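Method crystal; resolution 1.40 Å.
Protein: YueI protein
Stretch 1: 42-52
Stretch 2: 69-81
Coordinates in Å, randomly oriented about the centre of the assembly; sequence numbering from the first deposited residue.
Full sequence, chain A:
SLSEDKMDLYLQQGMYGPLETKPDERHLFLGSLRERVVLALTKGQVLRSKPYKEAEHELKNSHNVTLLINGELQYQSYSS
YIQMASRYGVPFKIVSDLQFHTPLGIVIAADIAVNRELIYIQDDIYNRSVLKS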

# COMPACT_ATOMS: atom_id res chain seq x y z
N THR A 42 1.27 0.19 -5.95
CA THR A 42 0.13 0.45 -6.82
C THR A 42 -0.47 -0.88 -7.29
O THR A 42 0.18 -1.94 -7.22
N LYS A 43 -1.71 -0.83 -7.78
CA LYS A 43 -2.31 -2.02 -8.40
C LYS A 43 -1.41 -2.56 -9.51
O LYS A 43 -1.21 -3.76 -9.62
N GLY A 44 -0.84 -1.66 -10.31
CA GLY A 44 0.05 -2.09 -11.39
C GLY A 44 1.26 -2.86 -10.89
O GLY A 44 1.66 -3.85 -11.48
N GLN A 45 1.86 -2.39 -9.78
CA GLN A 45 2.96 -3.13 -9.17
C GLN A 45 2.51 -4.48 -8.62
O GLN A 45 3.21 -5.49 -8.77
N VAL A 46 1.35 -4.53 -7.98
CA VAL A 46 0.89 -5.83 -7.46
C VAL A 46 0.69 -6.83 -8.61
O VAL A 46 0.90 -8.05 -8.44
N LEU A 47 0.30 -6.32 -9.77
CA LEU A 47 0.04 -7.18 -10.94
C LEU A 47 1.31 -7.69 -11.61
O LEU A 47 1.23 -8.55 -12.50
N ARG A 48 2.48 -7.21 -11.18
CA ARG A 48 3.75 -7.70 -11.72
C ARG A 48 3.92 -9.18 -11.35
O ARG A 48 3.65 -9.58 -10.22
N SER A 49 4.33 -9.98 -12.34
CA SER A 49 4.45 -11.43 -12.17
C SER A 49 5.30 -11.83 -10.96
O SER A 49 4.87 -12.62 -10.12
N LYS A 50 6.50 -11.25 -10.87
CA LYS A 50 7.36 -11.47 -9.72
C LYS A 50 7.01 -10.53 -8.56
O LYS A 50 6.99 -9.31 -8.75
N PRO A 51 6.73 -11.08 -7.36
CA PRO A 51 6.42 -10.22 -6.22
C PRO A 51 7.62 -9.38 -5.80
O PRO A 51 8.77 -9.77 -6.01
N TYR A 52 7.35 -8.22 -5.21
CA TYR A 52 8.42 -7.32 -4.81
C TYR A 52 9.12 -7.78 -3.52
O TYR A 52 8.50 -7.87 -2.45
N ILE A 69 -5.14 -5.28 1.52
CA ILE A 69 -5.20 -5.65 0.11
C ILE A 69 -6.47 -5.05 -0.49
O ILE A 69 -7.56 -5.19 0.08
N ASN A 70 -6.33 -4.40 -1.63
CA ASN A 70 -7.45 -3.84 -2.36
C ASN A 70 -8.32 -4.94 -2.95
O ASN A 70 -7.87 -5.67 -3.84
N GLY A 71 -9.57 -5.05 -2.49
CA GLY A 71 -10.51 -6.08 -2.95
C GLY A 71 -10.90 -5.99 -4.41
O GLY A 71 -11.55 -6.91 -4.93
N GLU A 72 -10.52 -4.91 -5.10
CA GLU A 72 -10.77 -4.86 -6.55
C GLU A 72 -9.90 -5.86 -7.31
O GLU A 72 -10.23 -6.23 -8.45
N LEU A 73 -8.78 -6.25 -6.69
CA LEU A 73 -7.86 -7.22 -7.27
C LEU A 73 -8.40 -8.64 -7.13
O LEU A 73 -9.08 -8.95 -6.15
N GLN A 74 -8.11 -9.48 -8.11
CA GLN A 74 -8.39 -10.90 -8.03
C GLN A 74 -7.33 -11.62 -7.21
O GLN A 74 -6.16 -11.20 -7.19
N TYR A 75 -7.74 -12.70 -6.55
CA TYR A 75 -6.86 -13.49 -5.67
C TYR A 75 -5.50 -13.79 -6.25
O TYR A 75 -4.49 -13.61 -5.56
N GLN A 76 -5.46 -14.28 -7.48
CA GLN A 76 -4.18 -14.71 -8.05
C GLN A 76 -3.15 -13.58 -8.14
O GLN A 76 -1.95 -13.85 -8.20
N SER A 77 -3.62 -12.33 -8.13
CA SER A 77 -2.75 -11.16 -8.20
C SER A 77 -2.02 -10.87 -6.89
O SER A 77 -0.89 -10.38 -6.90
N TYR A 78 -2.66 -11.17 -5.77
CA TYR A 78 -2.09 -10.81 -4.47
C TYR A 78 -1.75 -11.97 -3.57
O TYR A 78 -1.21 -11.79 -2.49
N SER A 79 -2.09 -13.19 -4.00
CA SER A 79 -1.82 -14.34 -3.17
C SER A 79 -0.36 -14.52 -2.75
O SER A 79 -0.10 -15.01 -1.65
N SER A 80 0.59 -14.13 -3.60
CA SER A 80 2.00 -14.23 -3.23
C SER A 80 2.31 -13.40 -1.98
O SER A 80 3.13 -13.79 -1.15
N TYR A 81 1.65 -12.25 -1.86
CA TYR A 81 1.89 -11.36 -0.72
C TYR A 81 1.29 -11.92 0.55
O TYR A 81 1.82 -11.69 1.64

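Contacts between a short helix and a neighbouring segment often combine an apolar centre with a few polar fixings, and YueI offers a compact example. The apolar centre is Val46, whose CA-to-CB bond points toward the second stretch. In its t rotamer, CG1 lies 3.8 Å from Leu73 CD1, and 4.2 Å from both Tyr78 CB and Tyr81 CE2. Leu73, m at chi1 and t at chi2, also points in; its CD2 lies 4.2 Å from Leu47 CD2. Leu47 starts sideways, but its m,t conformation brings CD2 nearer, to 3.3 Å from Ser77 OG. Farther along, Pro51 CB packs 3.9 Å from Tyr81 CZ and 4.1 Å from Ser80 CB.

Lys43 points toward the second stretch and, in its m,t,p,p conformation, lays its chain along it. NZ is in tight contact, 3.0 Å, with Leu73 CD2 and lies 4.0 Å from Glu72 CB, with no polar partner across the stretches, while CD approaches Asn70 ND2 at 3.9 Å.

Polar fixing centres on Tyr81 (chi1 m), whose hydroxyl reaches the first stretch. Tyr52 N donates a nearly straight hydrogen bond to Tyr81 OH at 3.0 Å. Water 1 is hydrogen-bonded to Tyr81 OH at 2.5 Å and lies within hydrogen-bonding distance of Val46 O and Arg48 O, each 2.9 Å from the water oxygen, thereby linking the hydroxyl to two backbone carbonyls of the first stretch.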

# COMPACT_ATOMS: atom_id res chain seq x y z
CB THR A 42 0.51 1.24 -8.09
OG1 THR A 42 1.35 0.43 -8.93
CG2 THR A 42 1.21 2.54 -7.73
CB LYS A 43 -3.72 -1.72 -8.90
CG LYS A 43 -4.74 -1.57 -7.78
CD LYS A 43 -6.10 -1.08 -8.30
CE LYS A 43 -6.64 -2.00 -9.37
NZ LYS A 43 -6.93 -3.34 -8.81
CB GLN A 45 3.61 -2.27 -8.08
CG GLN A 45 4.32 -1.05 -8.65
CD GLN A 45 4.91 -0.17 -7.55
OE1 GLN A 45 4.21 0.20 -6.61
NE2 GLN A 45 6.20 0.15 -7.67
CB VAL A 46 -0.38 -5.68 -6.60
CG1 VAL A 46 -0.95 -7.05 -6.20
CG2 VAL A 46 -0.05 -4.88 -5.35
CB LEU A 47 -0.84 -6.45 -11.95
CG LEU A 47 -2.30 -6.19 -11.53
CD1 LEU A 47 -2.98 -5.13 -12.40
CD2 LEU A 47 -3.13 -7.47 -11.46
CB ARG A 48 4.93 -6.87 -11.19
CG ARG A 48 6.25 -7.15 -11.90
CD ARG A 48 7.41 -6.42 -11.23
NE ARG A 48 7.96 -7.13 -10.09
CZ ARG A 48 9.14 -6.87 -9.53
NH1 ARG A 48 9.91 -5.90 -10.01
NH2 ARG A 48 9.57 -7.58 -8.50
CB SER A 49 4.98 -12.07 -13.45
OG SER A 49 4.17 -11.71 -14.56
CB LYS A 50 8.83 -11.31 -10.10
CG LYS A 50 9.79 -11.97 -9.12
CD LYS A 50 9.71 -13.49 -9.18
CE LYS A 50 10.42 -14.14 -8.01
NZ LYS A 50 9.93 -15.53 -7.78
CB PRO A 51 6.03 -11.21 -5.12
CG PRO A 51 6.67 -12.48 -5.50
CD PRO A 51 6.67 -12.51 -7.00
CB TYR A 52 7.90 -5.89 -4.64
CG TYR A 52 7.68 -5.14 -5.94
CD1 TYR A 52 8.62 -4.22 -6.40
CD2 TYR A 52 6.53 -5.34 -6.70
CE1 TYR A 52 8.41 -3.53 -7.60
CE2 TYR A 52 6.31 -4.65 -7.87
CZ TYR A 52 7.25 -3.75 -8.32
OH TYR A 52 7.01 -3.09 -9.51
CB ILE A 69 -5.25 -7.17 -0.04
CG1 ILE A 69 -3.97 -7.80 0.49
CG2 ILE A 69 -5.47 -7.58 -1.50
CD1 ILE A 69 -4.15 -9.27 0.87
CB ASN A 70 -6.90 -2.96 -3.48
CG ASN A 70 -7.96 -2.14 -4.15
OD1 ASN A 70 -9.12 -2.56 -4.25
ND2 ASN A 70 -7.57 -0.96 -4.64
CB GLU A 72 -10.51 -3.47 -7.11
CG GLU A 72 -11.31 -2.40 -6.42
CD GLU A 72 -12.16 -1.61 -7.35
OE1 GLU A 72 -11.81 -1.46 -8.54
OE2 GLU A 72 -13.20 -1.11 -6.88
CB LEU A 73 -6.51 -7.13 -6.55
CG LEU A 73 -5.72 -5.83 -6.75
CD1 LEU A 73 -4.56 -5.82 -5.77
CD2 LEU A 73 -5.23 -5.77 -8.18
CB GLN A 74 -8.46 -11.49 -9.44
CG GLN A 74 -9.62 -10.92 -10.24
CD GLN A 74 -9.76 -11.52 -11.62
OE1 GLN A 74 -9.11 -12.51 -11.94
NE2 GLN A 74 -10.62 -10.93 -12.44
CB TYR A 75 -7.54 -14.79 -5.24
CG TYR A 75 -6.76 -15.55 -4.17
CD1 TYR A 75 -6.76 -15.11 -2.85
CD2 TYR A 75 -6.05 -16.70 -4.49
CE1 TYR A 75 -6.05 -15.80 -1.87
CE2 TYR A 75 -5.34 -17.39 -3.52
CZ TYR A 75 -5.34 -16.93 -2.21
OH TYR A 75 -4.64 -17.62 -1.24
CB GLN A 76 -4.39 -15.39 -9.41
CG GLN A 76 -4.82 -14.46 -10.51
CD GLN A 76 -6.31 -14.24 -10.61
OE1 GLN A 76 -7.09 -14.65 -9.74
NE2 GLN A 76 -6.73 -13.57 -11.68
CB SER A 77 -3.55 -9.91 -8.61
OG SER A 77 -4.20 -10.11 -9.86
CB TYR A 78 -2.99 -9.83 -3.72
CG TYR A 78 -4.41 -10.30 -3.43
CD1 TYR A 78 -4.68 -11.21 -2.40
CD2 TYR A 78 -5.48 -9.81 -4.17
CE1 TYR A 78 -5.99 -11.61 -2.12
CE2 TYR A 78 -6.77 -10.21 -3.90
CZ TYR A 78 -7.02 -11.11 -2.88
OH TYR A 78 -8.31 -11.48 -2.65
CB SER A 79 -2.35 -15.60 -3.83
OG SER A 79 -1.78 -15.73 -5.12
CB SER A 80 2.89 -13.76 -4.37
OG SER A 80 2.80 -14.65 -5.47
CB TYR A 81 1.35 -9.95 -1.02
CG TYR A 81 2.16 -9.31 -2.13
CD1 TYR A 81 3.40 -8.73 -1.87
CD2 TYR A 81 1.70 -9.32 -3.46
CE1 TYR A 81 4.17 -8.18 -2.91
CE2 TYR A 81 2.45 -8.76 -4.49
CZ TYR A 81 3.67 -8.19 -4.20
OH TYR A 81 4.39 -7.65 -5.26
O HOH W 1 3.69 -8.24 -7.63